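Uncharacterized protein SPT16D (Chaetomium thermophilum var. thermophilum, PDB 4KHB) is the PH-like domain through which Spt16 pairs with Pob3, and belongs to FACT, a histone chaperone that probably reorganises nucleosomes in transcription, replication and DNA repair. Local coordinates at residues Phe9-Arg14 against Asn33-Leu38; Ile27-Lys32 against Asn111-Leu116; Ile49-Asn54 against Ile68-Pro73. All blocks are in the same frame, centred on the assembly; numbering follows the deposited sequence.

Interaction 1: Phe9-Arg14 against Asn33-Leu38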
ATOM      1  N   PHE A   9       0.095  16.583 -14.147  1.00 26.83           N
ATOM      2  CA  PHE A   9       1.067  15.531 -14.414  1.00 14.06           C
ATOM      3  C   PHE A   9       0.441  14.181 -14.088  1.00 18.73           C
ATOM      4  O   PHE A   9      -0.632  14.116 -13.485  1.00 18.49           O
ATOM      5  CB  PHE A   9       2.359  15.745 -13.622  1.00 11.84           C
ATOM      6  CG  PHE A   9       2.150  15.937 -12.151  1.00 16.94           C
ATOM      7  CD1 PHE A   9       2.077  14.848 -11.295  1.00 13.10           C
ATOM      8  CD2 PHE A   9       2.053  17.213 -11.619  1.00 15.76           C
ATOM      9  CE1 PHE A   9       1.894  15.027  -9.936  1.00 15.71           C
ATOM     10  CE2 PHE A   9       1.871  17.402 -10.264  1.00 18.21           C
ATOM     11  CZ  PHE A   9       1.793  16.306  -9.419  1.00 16.66           C
ATOM     12  N   GLU A  10       1.114  13.107 -14.488  1.00 12.57           N
ATOM     13  CA  GLU A  10       0.581  11.758 -14.332  1.00 17.75           C
ATOM     14  C   GLU A  10       1.716  10.749 -14.446  1.00 12.39           C
ATOM     15  O   GLU A  10       2.434  10.729 -15.449  1.00 13.70           O
ATOM     16  CB  GLU A  10      -0.463  11.494 -15.422  1.00 19.18           C
ATOM     17  CG  GLU A  10      -0.709  10.024 -15.719  1.00 30.41           C
ATOM     18  CD  GLU A  10      -1.673   9.827 -16.870  1.00 43.87           C
ATOM     19  OE1 GLU A  10      -1.381   8.986 -17.743  1.00 46.00           O
ATOM     20  OE2 GLU A  10      -2.715  10.518 -16.907  1.00 39.81           O
ATOM     21  N   SER A  11       1.880   9.917 -13.421  1.00  8.37           N
ATOM     22  CA  SER A  11       2.969   8.951 -13.404  1.00 19.11           C
ATOM     23  C   SER A  11       2.725   7.837 -14.415  1.00 12.73           C
ATOM     24  O   SER A  11       3.461   7.701 -15.394  1.00 17.56           O
ATOM     25  CB  SER A  11       3.151   8.368 -12.000  1.00 11.62           C
ATOM     26  OG  SER A  11       3.537   9.370 -11.073  1.00 10.97           O
ATOM     27  N   TYR A  12       1.680   7.049 -14.177  1.00 10.01           N
ATOM     28  CA  TYR A  12       1.358   5.918 -15.042  1.00 13.80           C
ATOM     29  C   TYR A  12      -0.123   5.901 -15.417  1.00 16.25           C
ATOM     30  O   TYR A  12      -0.954   6.502 -14.730  1.00 17.45           O
ATOM     31  CB  TYR A  12       1.727   4.599 -14.354  1.00 12.57           C
ATOM     32  CG  TYR A  12       3.180   4.480 -13.951  1.00 13.16           C
ATOM     33  CD1 TYR A  12       4.174   4.270 -14.899  1.00 14.83           C
ATOM     34  CD2 TYR A  12       3.554   4.573 -12.618  1.00 10.92           C
ATOM     35  CE1 TYR A  12       5.501   4.158 -14.526  1.00 12.70           C
ATOM     36  CE2 TYR A  12       4.875   4.463 -12.236  1.00 12.41           C
ATOM     37  CZ  TYR A  12       5.842   4.256 -13.194  1.00 16.69           C
ATOM     38  OH  TYR A  12       7.159   4.147 -12.814  1.00 17.22           O
ATOM     39  N   LYS A  13      -0.443   5.222 -16.515  1.00 17.29           N
ATOM     40  CA  LYS A  13      -1.825   5.079 -16.965  1.00 25.34           C
ATOM     41  C   LYS A  13      -2.275   3.631 -16.754  1.00 22.86           C
ATOM     42  O   LYS A  13      -3.448   3.369 -16.485  1.00 33.23           O
ATOM     43  CB  LYS A  13      -1.944   5.465 -18.440  1.00 23.04           C
ATOM     44  CG  LYS A  13      -3.051   6.482 -18.722  1.00 41.28           C
ATOM     45  CD  LYS A  13      -4.270   6.271 -17.841  1.00 35.17           C
ATOM     46  CE  LYS A  13      -5.431   7.149 -18.277  1.00 33.94           C
ATOM     47  NZ  LYS A  13      -6.610   6.976 -17.386  1.00 31.66           N
ATOM     48  N   ARG A  14      -1.331   2.697 -16.872  1.00 20.55           N
ATOM     49  CA  ARG A  14      -1.630   1.265 -16.791  1.00 27.82           C
ATOM     50  C   ARG A  14      -0.684   0.509 -15.865  1.00 27.26           C
ATOM     51  O   ARG A  14       0.452   0.934 -15.636  1.00 29.40           O
ATOM     52  CB  ARG A  14      -1.540   0.630 -18.182  1.00 27.61           C
ATOM     53  CG  ARG A  14      -2.694   0.906 -19.121  1.00 36.10           C
ATOM     54  CD  ARG A  14      -2.411   0.281 -20.481  1.00 46.47           C
ATOM     55  NE  ARG A  14      -2.184  -1.162 -20.413  1.00 55.60           N
ATOM     56  CZ  ARG A  14      -2.914  -2.061 -21.064  1.00 49.04           C
ATOM     57  NH1 ARG A  14      -3.900  -1.662 -21.854  1.00 55.80           N
ATOM     58  NH2 ARG A  14      -2.645  -3.355 -20.952  1.00 45.69           N
ATOM     59  N   ASN A  33       9.940   8.082 -15.898  1.00 20.96           N
ATOM     60  CA  ASN A  33       8.589   8.586 -15.795  1.00 19.96           C
ATOM     61  C   ASN A  33       8.468   9.651 -14.706  1.00 18.73           C
ATOM     62  O   ASN A  33       7.359  10.000 -14.295  1.00 20.38           O
ATOM     63  CB  ASN A  33       7.632   7.415 -15.561  1.00 22.57           C
ATOM     64  CG  ASN A  33       7.549   6.485 -16.766  1.00 25.01           C
ATOM     65  OD1 ASN A  33       7.198   6.904 -17.869  1.00 21.67           O
ATOM     66  ND2 ASN A  33       7.910   5.223 -16.562  1.00 18.66           N
ATOM     67  N   ASN A  34       9.617  10.153 -14.245  1.00 16.33           N
ATOM     68  CA  ASN A  34       9.663  11.189 -13.212  1.00 18.49           C
ATOM     69  C   ASN A  34       8.909  10.749 -11.972  1.00 17.40           C
ATOM     70  O   ASN A  34       8.129  11.515 -11.405  1.00 15.00           O
ATOM     71  CB  ASN A  34       9.105  12.527 -13.720  1.00 19.93           C
ATOM     72  CG  ASN A  34      10.149  13.634 -13.728  1.00 17.80           C
ATOM     73  OD1 ASN A  34      11.123  13.592 -12.975  1.00 25.03           O
ATOM     74  ND2 ASN A  34       9.933  14.645 -14.559  1.00 27.34           N
ATOM     75  N   THR A  35       9.149   9.513 -11.550  1.00 15.39           N
ATOM     76  CA  THR A  35       8.314   8.900 -10.529  1.00 16.93           C
ATOM     77  C   THR A  35       9.140   7.986  -9.629  1.00 17.26           C
ATOM     78  O   THR A  35      10.072   7.316 -10.087  1.00 17.65           O
ATOM     79  CB  THR A  35       7.178   8.077 -11.188  1.00 16.80           C
ATOM     80  OG1 THR A  35       6.379   8.928 -12.023  1.00 21.20           O
ATOM     81  CG2 THR A  35       6.293   7.417 -10.142  1.00 16.29           C
ATOM     82  N   ILE A  36       8.798   7.977  -8.344  1.00 11.20           N
ATOM     83  CA  ILE A  36       9.307   6.981  -7.412  1.00 16.52           C
ATOM     84  C   ILE A  36       8.152   6.058  -7.028  1.00 16.74           C
ATOM     85  O   ILE A  36       6.995   6.485  -6.986  1.00 15.42           O
ATOM     86  CB  ILE A  36       9.956   7.622  -6.158  1.00 13.48           C
ATOM     87  CG1 ILE A  36       8.893   8.171  -5.204  1.00 13.11           C
ATOM     88  CG2 ILE A  36      10.915   8.730  -6.565  1.00 15.92           C
ATOM     89  CD1 ILE A  36       9.450   8.627  -3.861  1.00 16.12           C
ATOM     90  N   VAL A  37       8.463   4.793  -6.764  1.00 13.35           N
ATOM     91  CA  VAL A  37       7.442   3.809  -6.418  1.00 13.78           C
ATOM     92  C   VAL A  37       7.709   3.248  -5.032  1.00 16.58           C
ATOM     93  O   VAL A  37       8.729   2.600  -4.801  1.00 17.14           O
ATOM     94  CB  VAL A  37       7.383   2.653  -7.439  1.00 15.80           C
ATOM     95  CG1 VAL A  37       6.266   1.687  -7.074  1.00 11.18           C
ATOM     96  CG2 VAL A  37       7.193   3.187  -8.847  1.00  9.50           C
ATOM     97  N   LEU A  38       6.790   3.508  -4.108  1.00 10.24           N
ATOM     98  CA  LEU A  38       6.989   3.122  -2.721  1.00 11.55           C
ATOM     99  C   LEU A  38       6.130   1.919  -2.354  1.00 13.48           C
ATOM    100  O   LEU A  38       4.944   1.866  -2.686  1.00 10.51           O
ATOM    101  CB  LEU A  38       6.698   4.307  -1.797  1.00  8.15           C
ATOM    102  CG  LEU A  38       7.423   5.587  -2.220  1.00 16.41           C
ATOM    103  CD1 LEU A  38       7.044   6.777  -1.359  1.00 10.16           C
ATOM    104  CD2 LEU A  38       8.925   5.364  -2.187  1.00 15.57           C
TER
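Ser-11 and Thr-35 bring the two backbones nearest, their CA atoms 6.1 Å apart, where the irregular N-terminal segment 9-14 passes the start of strand 35-40. The hydroxyls of these two residues face each other, Ser-11 OG lying 3.0 Å from Thr-35 OG1. Thr-35 OG1 itself donates to Asn-33 O at 2.7 Å, from a position well above the carbonyl plane, while Ser-11 OG is also hydrogen-bonded to the backbone carbonyl of Arg-106 of the Pob3N chain. The threonine stands in the hairpin joining strands 28-30 and 35-40, where Asn-34, in a left-handed backbone conformation, and Thr-35 both face Asp-30 and form a G1 beta bulge. Tyr-12 reaches across to this turn. CG stands anti to the carbonyl carbon (chi1 -58°), and CE1 of the ring lies 3.3 Å from Asn-33 ND2, the ring and amide planes 69° apart. At the other carbon ortho to the hydroxyl, CE2 touches Thr-35 CG2 at 3.9 Å, also obliquely, and Val-37 CG2 comes up to the ring edge, 4.1 Å from Tyr-12 OH. The polar ends of Tyr-12 and Asn-33 converge on one acceptor, since Tyr-12 OH and Asn-33 ND2 both bond Asp-30 OD2. A phenylalanine in place of Tyr-12 would probably leave that carboxylate oxygen without the hydroxyl, with the Asn-33 amide still bonded to it. Leu-18 and Pro-19 also pack on the tyrosine, and Leu-105 of the Pob3N chain lies against both Ser-11 and Tyr-12, whose backbones hydrogen-bond to that chain.

Interaction 2: Ile27-Lys32 against Asn111-Leu116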
ATOM      1  N   ILE A  27      11.733  -0.141  -2.748  1.00 17.37           N
ATOM      2  CA  ILE A  27      11.683   1.204  -3.304  1.00 17.13           C
ATOM      3  C   ILE A  27      12.297   1.221  -4.704  1.00 19.71           C
ATOM      4  O   ILE A  27      13.409   0.728  -4.908  1.00 20.25           O
ATOM      5  CB  ILE A  27      12.422   2.210  -2.393  1.00 14.31           C
ATOM      6  CG1 ILE A  27      11.722   2.316  -1.034  1.00 14.47           C
ATOM      7  CG2 ILE A  27      12.491   3.576  -3.048  1.00 11.30           C
ATOM      8  CD1 ILE A  27      12.430   3.224  -0.041  1.00 17.46           C
ATOM      9  N   VAL A  28      11.571   1.780  -5.668  1.00 17.68           N
ATOM     10  CA  VAL A  28      12.047   1.836  -7.046  1.00 20.01           C
ATOM     11  C   VAL A  28      12.012   3.265  -7.574  1.00 22.76           C
ATOM     12  O   VAL A  28      10.994   3.951  -7.450  1.00 22.18           O
ATOM     13  CB  VAL A  28      11.187   0.941  -7.972  1.00 19.37           C
ATOM     14  CG1 VAL A  28      11.586   1.131  -9.425  1.00 23.74           C
ATOM     15  CG2 VAL A  28      11.314  -0.518  -7.579  1.00 18.46           C
ATOM     16  N   ILE A  29      13.124   3.711  -8.153  1.00 25.61           N
ATOM     17  CA  ILE A  29      13.163   5.024  -8.782  1.00 23.57           C
ATOM     18  C   ILE A  29      12.998   4.830 -10.279  1.00 21.58           C
ATOM     19  O   ILE A  29      13.739   4.064 -10.897  1.00 25.22           O
ATOM     20  CB  ILE A  29      14.492   5.768  -8.510  1.00 19.19           C
ATOM     21  CG1 ILE A  29      14.843   5.719  -7.019  1.00 22.28           C
ATOM     22  CG2 ILE A  29      14.426   7.206  -9.034  1.00 22.56           C
ATOM     23  CD1 ILE A  29      13.919   6.538  -6.140  1.00 24.20           C
ATOM     24  N   ASP A  30      12.014   5.510 -10.858  1.00 21.86           N
ATOM     25  CA  ASP A  30      11.784   5.414 -12.288  1.00 23.80           C
ATOM     26  C   ASP A  30      12.012   6.796 -12.860  1.00 24.15           C
ATOM     27  O   ASP A  30      11.067   7.566 -13.059  1.00 18.92           O
ATOM     28  CB  ASP A  30      10.363   4.927 -12.590  1.00 19.34           C
ATOM     29  CG  ASP A  30      10.172   4.555 -14.053  1.00 27.27           C
ATOM     30  OD1 ASP A  30      11.108   4.764 -14.857  1.00 26.94           O
ATOM     31  OD2 ASP A  30       9.085   4.049 -14.400  1.00 25.83           O
ATOM     32  N   GLN A  31      13.282   7.105 -13.104  1.00 22.44           N
ATOM     33  CA  GLN A  31      13.688   8.412 -13.592  1.00 25.40           C
ATOM     34  C   GLN A  31      12.967   8.684 -14.898  1.00 19.97           C
ATOM     35  O   GLN A  31      12.672   9.827 -15.236  1.00 16.81           O
ATOM     36  CB  GLN A  31      15.207   8.488 -13.792  1.00 16.44           C
ATOM     37  CG  GLN A  31      16.058   8.100 -12.582  1.00 21.19           C
ATOM     38  CD  GLN A  31      16.178   6.598 -12.400  1.00 30.04           C
ATOM     39  OE1 GLN A  31      15.557   5.821 -13.127  1.00 26.95           O
ATOM     40  NE2 GLN A  31      16.991   6.181 -11.435  1.00 31.60           N
ATOM     41  N   LYS A  32      12.661   7.607 -15.610  1.00 28.98           N
ATOM     42  CA  LYS A  32      12.071   7.694 -16.928  1.00 25.38           C
ATOM     43  C   LYS A  32      10.717   8.375 -16.928  1.00 26.00           C
ATOM     44  O   LYS A  32      10.391   9.156 -17.826  1.00 20.48           O
ATOM     45  CB  LYS A  32      11.891   6.285 -17.493  1.00 31.24           C
ATOM     46  CG  LYS A  32      12.784   5.943 -18.664  1.00 26.96           C
ATOM     47  CD  LYS A  32      12.834   7.055 -19.674  1.00 40.17           C
ATOM     48  CE  LYS A  32      14.036   7.934 -19.420  1.00 47.60           C
ATOM     49  NZ  LYS A  32      14.732   8.289 -20.626  1.00 45.32           N
ATOM     50  N   ASN A 111      19.950  10.814  -3.043  1.00 24.80           N
ATOM     51  CA  ASN A 111      20.643  11.638  -4.027  1.00 26.09           C
ATOM     52  C   ASN A 111      19.917  11.669  -5.366  1.00 23.48           C
ATOM     53  O   ASN A 111      19.811  12.721  -5.992  1.00 21.35           O
ATOM     54  CB  ASN A 111      22.084  11.150  -4.212  1.00 31.02           C
ATOM     55  CG  ASN A 111      22.908  11.274  -2.946  1.00 43.78           C
ATOM     56  OD1 ASN A 111      22.716  12.195  -2.150  1.00 47.03           O
ATOM     57  ND2 ASN A 111      23.830  10.341  -2.751  1.00 44.26           N
ATOM     58  N   GLN A 112      19.433  10.510  -5.807  1.00 22.01           N
ATOM     59  CA  GLN A 112      18.668  10.416  -7.049  1.00 20.62           C
ATOM     60  C   GLN A 112      17.403  11.267  -6.996  1.00 20.19           C
ATOM     61  O   GLN A 112      17.045  11.924  -7.976  1.00 22.43           O
ATOM     62  CB  GLN A 112      18.291   8.957  -7.342  1.00 18.96           C
ATOM     63  CG  GLN A 112      19.458   8.024  -7.629  1.00 27.18           C
ATOM     64  CD  GLN A 112      19.001   6.688  -8.190  1.00 36.38           C
ATOM     65  OE1 GLN A 112      18.780   6.548  -9.392  1.00 48.98           O
ATOM     66  NE2 GLN A 112      18.853   5.698  -7.316  1.00 38.44           N
ATOM     67  N   ILE A 113      16.728  11.245  -5.849  1.00 17.69           N
ATOM     68  CA  ILE A 113      15.503  12.016  -5.653  1.00 18.07           C
ATOM     69  C   ILE A 113      15.786  13.515  -5.638  1.00 16.59           C
ATOM     70  O   ILE A 113      15.082  14.295  -6.282  1.00 23.85           O
ATOM     71  CB  ILE A 113      14.781  11.605  -4.342  1.00 19.15           C
ATOM     72  CG1 ILE A 113      14.234  10.181  -4.457  1.00 13.86           C
ATOM     73  CG2 ILE A 113      13.654  12.572  -4.014  1.00 15.20           C
ATOM     74  CD1 ILE A 113      13.734   9.603  -3.146  1.00 13.86           C
ATOM     75  N   SER A 114      16.827  13.911  -4.910  1.00 17.43           N
ATOM     76  CA  SER A 114      17.228  15.311  -4.843  1.00 25.48           C
ATOM     77  C   SER A 114      17.642  15.803  -6.226  1.00 23.55           C
ATOM     78  O   SER A 114      17.329  16.927  -6.614  1.00 24.80           O
ATOM     79  CB  SER A 114      18.375  15.508  -3.847  1.00 18.88           C
ATOM     80  OG  SER A 114      18.033  15.036  -2.555  1.00 28.01           O
ATOM     81  N   ASN A 115      18.347  14.946  -6.961  1.00 24.50           N
ATOM     82  CA  ASN A 115      18.831  15.280  -8.296  1.00 34.61           C
ATOM     83  C   ASN A 115      17.686  15.372  -9.303  1.00 26.85           C
ATOM     84  O   ASN A 115      17.710  16.205 -10.210  1.00 35.47           O
ATOM     85  CB  ASN A 115      19.892  14.263  -8.747  1.00 27.12           C
ATOM     86  CG  ASN A 115      20.516  14.610 -10.088  1.00 48.26           C
ATOM     87  OD1 ASN A 115      20.554  15.775 -10.488  1.00 66.35           O
ATOM     88  ND2 ASN A 115      21.016  13.597 -10.784  1.00 58.48           N
ATOM     89  N   LEU A 116      16.689  14.504  -9.139  1.00 22.77           N
ATOM     90  CA  LEU A 116      15.472  14.552  -9.943  1.00 27.52           C
ATOM     91  C   LEU A 116      14.673  15.815  -9.621  1.00 26.31           C
ATOM     92  O   LEU A 116      14.098  16.444 -10.511  1.00 29.54           O
ATOM     93  CB  LEU A 116      14.614  13.305  -9.697  1.00 23.43           C
ATOM     94  CG  LEU A 116      14.811  12.127 -10.659  1.00 31.25           C
ATOM     95  CD1 LEU A 116      13.990  10.915 -10.246  1.00 30.10           C
ATOM     96  CD2 LEU A 116      14.457  12.541 -12.073  1.00 29.30           C
TER
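Ile-29 faces Gln-112 and Gln-31 faces Leu-116 where strand 28-30 runs above helix 103-121, the local axes 10.1 Å apart at closest and their N-to-C directions only 26° from parallel. Each atom of the Ile-29 side chain beyond CB takes a different helix residue. Its CD1 meets Ile-113 CG1 at 4.0 Å, the two chains crossing at about a right angle; CG2 lies 3.9 Å from Leu-116 CD1, the two side chains sliding past each other in opposite directions; and CG1 touches the amide nitrogen NE2 of Gln-112. Leu-116 CD1 also reaches CA and CG of Gln-31. This is the packing of the C-terminal helix against a sheet that marks PH-like domains, and Ile-109, one turn earlier on the helix, extends the row onto Ile-29 and Ile-27. Beside the apolar row, Gln-31 bends at chi2 (79°) while Gln-112 stays extended beyond CG. Gln-31 NE2 gives Gln-112 OE1 a hydrogen bond of 2.7 Å, weak because its N-H...O angle is only 129°. With Gln-31 exposed and the bond so bent, the cohesion of the contact probably rests mainly on the aliphatic groups of Ile-29, Ile-113 and Leu-116.

Interaction 3: Ile49-Asn54 against Ile68-Pro73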
ATOM      1  N   ILE A  49       7.436  13.152  -9.058  1.00 16.39           N
ATOM      2  CA  ILE A  49       8.468  14.022  -8.501  1.00 12.47           C
ATOM      3  C   ILE A  49       7.958  15.436  -8.199  1.00 15.05           C
ATOM      4  O   ILE A  49       8.464  16.106  -7.293  1.00 21.03           O
ATOM      5  CB  ILE A  49       9.705  14.090  -9.426  1.00 21.54           C
ATOM      6  CG1 ILE A  49      10.898  14.706  -8.696  1.00 23.48           C
ATOM      7  CG2 ILE A  49       9.393  14.886 -10.676  1.00 24.95           C
ATOM      8  CD1 ILE A  49      11.443  13.844  -7.584  1.00 24.87           C
ATOM      9  N   ASN A  50       6.945  15.876  -8.943  1.00 11.78           N
ATOM     10  CA  ASN A  50       6.363  17.204  -8.756  1.00 15.93           C
ATOM     11  C   ASN A  50       5.562  17.307  -7.460  1.00 15.60           C
ATOM     12  O   ASN A  50       5.051  18.375  -7.110  1.00 20.38           O
ATOM     13  CB  ASN A  50       5.476  17.564  -9.952  1.00 15.50           C
ATOM     14  CG  ASN A  50       6.269  17.760 -11.230  1.00 18.42           C
ATOM     15  OD1 ASN A  50       7.497  17.819 -11.211  1.00 28.09           O
ATOM     16  ND2 ASN A  50       5.564  17.864 -12.351  1.00 21.87           N
ATOM     17  N   THR A  51       5.454  16.180  -6.767  1.00 11.62           N
ATOM     18  CA  THR A  51       4.682  16.068  -5.541  1.00 13.20           C
ATOM     19  C   THR A  51       5.630  16.102  -4.337  1.00 12.04           C
ATOM     20  O   THR A  51       5.210  16.325  -3.196  1.00 16.76           O
ATOM     21  CB  THR A  51       3.824  14.772  -5.578  1.00 10.70           C
ATOM     22  OG1 THR A  51       2.460  15.076  -5.260  1.00 21.17           O
ATOM     23  CG2 THR A  51       4.341  13.730  -4.612  1.00  4.99           C
ATOM     24  N   ILE A  52       6.921  15.928  -4.613  1.00 10.84           N
ATOM     25  CA  ILE A  52       7.935  15.755  -3.572  1.00 15.94           C
ATOM     26  C   ILE A  52       8.710  17.037  -3.245  1.00 16.44           C
ATOM     27  O   ILE A  52       9.153  17.754  -4.142  1.00 17.05           O
ATOM     28  CB  ILE A  52       8.930  14.633  -3.967  1.00 13.47           C
ATOM     29  CG1 ILE A  52       8.236  13.271  -3.890  1.00 12.53           C
ATOM     30  CG2 ILE A  52      10.155  14.637  -3.063  1.00 14.83           C
ATOM     31  CD1 ILE A  52       8.961  12.167  -4.633  1.00 23.18           C
ATOM     32  N   LYS A  53       8.855  17.312  -1.950  1.00 14.15           N
ATOM     33  CA  LYS A  53       9.629  18.452  -1.459  1.00 17.18           C
ATOM     34  C   LYS A  53      11.117  18.113  -1.372  1.00 18.91           C
ATOM     35  O   LYS A  53      11.937  18.707  -2.075  1.00 16.02           O
ATOM     36  CB  LYS A  53       9.106  18.881  -0.086  1.00 14.60           C
ATOM     37  CG  LYS A  53       9.683  20.191   0.429  1.00 24.14           C
ATOM     38  CD  LYS A  53       8.982  20.618   1.705  1.00 33.84           C
ATOM     39  CE  LYS A  53       9.154  22.103   1.959  1.00 36.02           C
ATOM     40  NZ  LYS A  53      10.306  22.368   2.864  1.00 36.50           N
ATOM     41  N   ASN A  54      11.461  17.160  -0.507  1.00 14.89           N
ATOM     42  CA  ASN A  54      12.845  16.709  -0.374  1.00 21.25           C
ATOM     43  C   ASN A  54      12.954  15.279   0.151  1.00 17.74           C
ATOM     44  O   ASN A  54      11.954  14.684   0.563  1.00 18.94           O
ATOM     45  CB  ASN A  54      13.636  17.664   0.529  1.00 21.64           C
ATOM     46  CG  ASN A  54      12.965  17.897   1.874  1.00 26.00           C
ATOM     47  OD1 ASN A  54      12.640  16.955   2.596  1.00 26.49           O
ATOM     48  ND2 ASN A  54      12.757  19.164   2.216  1.00 19.96           N
ATOM     49  N   ILE A  68      10.942  10.905   3.115  1.00 15.12           N
ATOM     50  CA  ILE A  68      10.506  11.683   1.968  1.00 13.90           C
ATOM     51  C   ILE A  68       9.416  12.669   2.386  1.00 14.61           C
ATOM     52  O   ILE A  68       8.355  12.259   2.866  1.00 12.66           O
ATOM     53  CB  ILE A  68       9.982  10.764   0.849  1.00 10.77           C
ATOM     54  CG1 ILE A  68      11.082   9.797   0.398  1.00 12.25           C
ATOM     55  CG2 ILE A  68       9.479  11.585  -0.326  1.00  8.10           C
ATOM     56  CD1 ILE A  68      10.573   8.573  -0.339  1.00 13.38           C
ATOM     57  N   ASN A  69       9.677  13.961   2.210  1.00 12.42           N
ATOM     58  CA  ASN A  69       8.679  14.991   2.496  1.00 14.59           C
ATOM     59  C   ASN A  69       7.981  15.459   1.228  1.00 13.33           C
ATOM     60  O   ASN A  69       8.623  15.681   0.199  1.00 15.29           O
ATOM     61  CB  ASN A  69       9.291  16.182   3.247  1.00 14.30           C
ATOM     62  CG  ASN A  69       9.784  15.808   4.633  1.00 23.15           C
ATOM     63  OD1 ASN A  69       8.987  15.577   5.544  1.00 25.86           O
ATOM     64  ND2 ASN A  69      11.097  15.757   4.802  1.00 25.44           N
ATOM     65  N   PHE A  70       6.664  15.603   1.305  1.00 12.45           N
ATOM     66  CA  PHE A  70       5.875  15.966   0.137  1.00 13.60           C
ATOM     67  C   PHE A  70       5.439  17.430   0.169  1.00 16.91           C
ATOM     68  O   PHE A  70       5.426  18.057   1.230  1.00 17.67           O
ATOM     69  CB  PHE A  70       4.651  15.057   0.059  1.00 13.32           C
ATOM     70  CG  PHE A  70       4.987  13.610  -0.161  1.00 13.02           C
ATOM     71  CD1 PHE A  70       5.141  13.116  -1.443  1.00  8.01           C
ATOM     72  CD2 PHE A  70       5.147  12.745   0.912  1.00 13.04           C
ATOM     73  CE1 PHE A  70       5.448  11.786  -1.661  1.00  7.84           C
ATOM     74  CE2 PHE A  70       5.458  11.410   0.704  1.00 13.07           C
ATOM     75  CZ  PHE A  70       5.608  10.931  -0.584  1.00 11.10           C
ATOM     76  N   LEU A  71       5.070  17.967  -0.990  1.00 15.30           N
ATOM     77  CA  LEU A  71       4.554  19.330  -1.063  1.00 16.72           C
ATOM     78  C   LEU A  71       3.085  19.378  -0.662  1.00 15.73           C
ATOM     79  O   LEU A  71       2.250  18.658  -1.218  1.00 15.39           O
ATOM     80  CB  LEU A  71       4.758  19.910  -2.465  1.00 14.70           C
ATOM     81  CG  LEU A  71       6.224  20.061  -2.873  1.00 16.05           C
ATOM     82  CD1 LEU A  71       6.372  20.263  -4.372  1.00 11.81           C
ATOM     83  CD2 LEU A  71       6.856  21.211  -2.112  1.00 16.77           C
ATOM     84  N   SER A  72       2.786  20.221   0.321  1.00 17.18           N
ATOM     85  CA  SER A  72       1.444  20.350   0.866  1.00 23.85           C
ATOM     86  C   SER A  72       1.289  21.753   1.430  1.00 31.80           C
ATOM     87  O   SER A  72       2.286  22.442   1.654  1.00 29.18           O
ATOM     88  CB  SER A  72       1.219  19.313   1.971  1.00 27.08           C
ATOM     89  OG  SER A  72       2.441  18.966   2.600  1.00 36.94           O
ATOM     90  N   PRO A  73       0.039  22.193   1.636  1.00 40.70           N
ATOM     91  CA  PRO A  73      -0.199  23.465   2.323  1.00 37.90           C
ATOM     92  C   PRO A  73       0.552  23.521   3.651  1.00 42.98           C
ATOM     93  O   PRO A  73       0.377  22.645   4.499  1.00 42.47           O
ATOM     94  CB  PRO A  73      -1.708  23.450   2.564  1.00 39.90           C
ATOM     95  CG  PRO A  73      -2.264  22.605   1.464  1.00 37.60           C
ATOM     96  CD  PRO A  73      -1.189  21.643   1.030  1.00 37.31           C
TER
HETATM   97  O   HOH W   1       1.691  18.003  -3.931  1.00  9.67           O
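Asn-69 O receives two backbone N-H groups, from Lys-53 N at 2.7 Å and from Asn-54 N at 3.3 Å. Two consecutive residues facing one across an antiparallel pair make a classic beta bulge, here at the open end of the hairpin of strands 52-60 and 63-70 in the PH-like fold. Asn-69 N in turn donates to Asn-54 O and completes the hydrogen-bonded pair. Ile-52 and Phe-70 form a non-hydrogen-bonded pair, and beyond it, away from the bulge, Leu-71 N donates to Thr-51 O at 2.8 Å. The two asparagine side chains lie side by side, pointing the same way. Asn-54 CG sits between its backbone N and carbonyl carbon (chi1 53°), and OD1 accepts from Asn-69 ND2 at 2.9 Å, in the plane of the carbonyl although the two amide planes are 82° apart. On the buried side, Thr-51 CG2 abuts the edge of the Phe-70 ring, 3.3 Å from CD1. Ile-52 CG1 approaches CE1 of the same ring obliquely, and Ile-68 CG2 lies over one of its faces, offset toward the rim. Leu-71 lays its methyls on segment 49-54, CD1 near Asn-50 O and CD2 3.8 Å from Lys-53 CB. Leu-71 O is bonded to Asn-109 ND2 of the Pob3N chain, and also accepts from a water at 2.8 Å that takes a weak bond from Thr-51 OG1.

Interactions 1 and 2 share the hairpin of strands 28-30 and 35-40: Val-37 N bonds Val-28 O, and Asp-30 joins the tyrosine of interaction 1 to the strand of interaction 2. Interaction 3 belongs to the other sheet and reaches both of its companions, through Asn-34 O and Ile-49 N to interaction 1 and through Ile-49 against Leu-116 to interaction 2. Interaction 1 is the buried contact, a loop held by side-chain hydroxyls and an aromatic ring; interaction 2 lies at the surface and is mostly apolar; interaction 3, partly buried, is built on backbone bonds. Ile-36 packs against Ile-29, Ile-52 and Ile-68, linking the two sheets. Interactions 1 and 3 both border Pob3N.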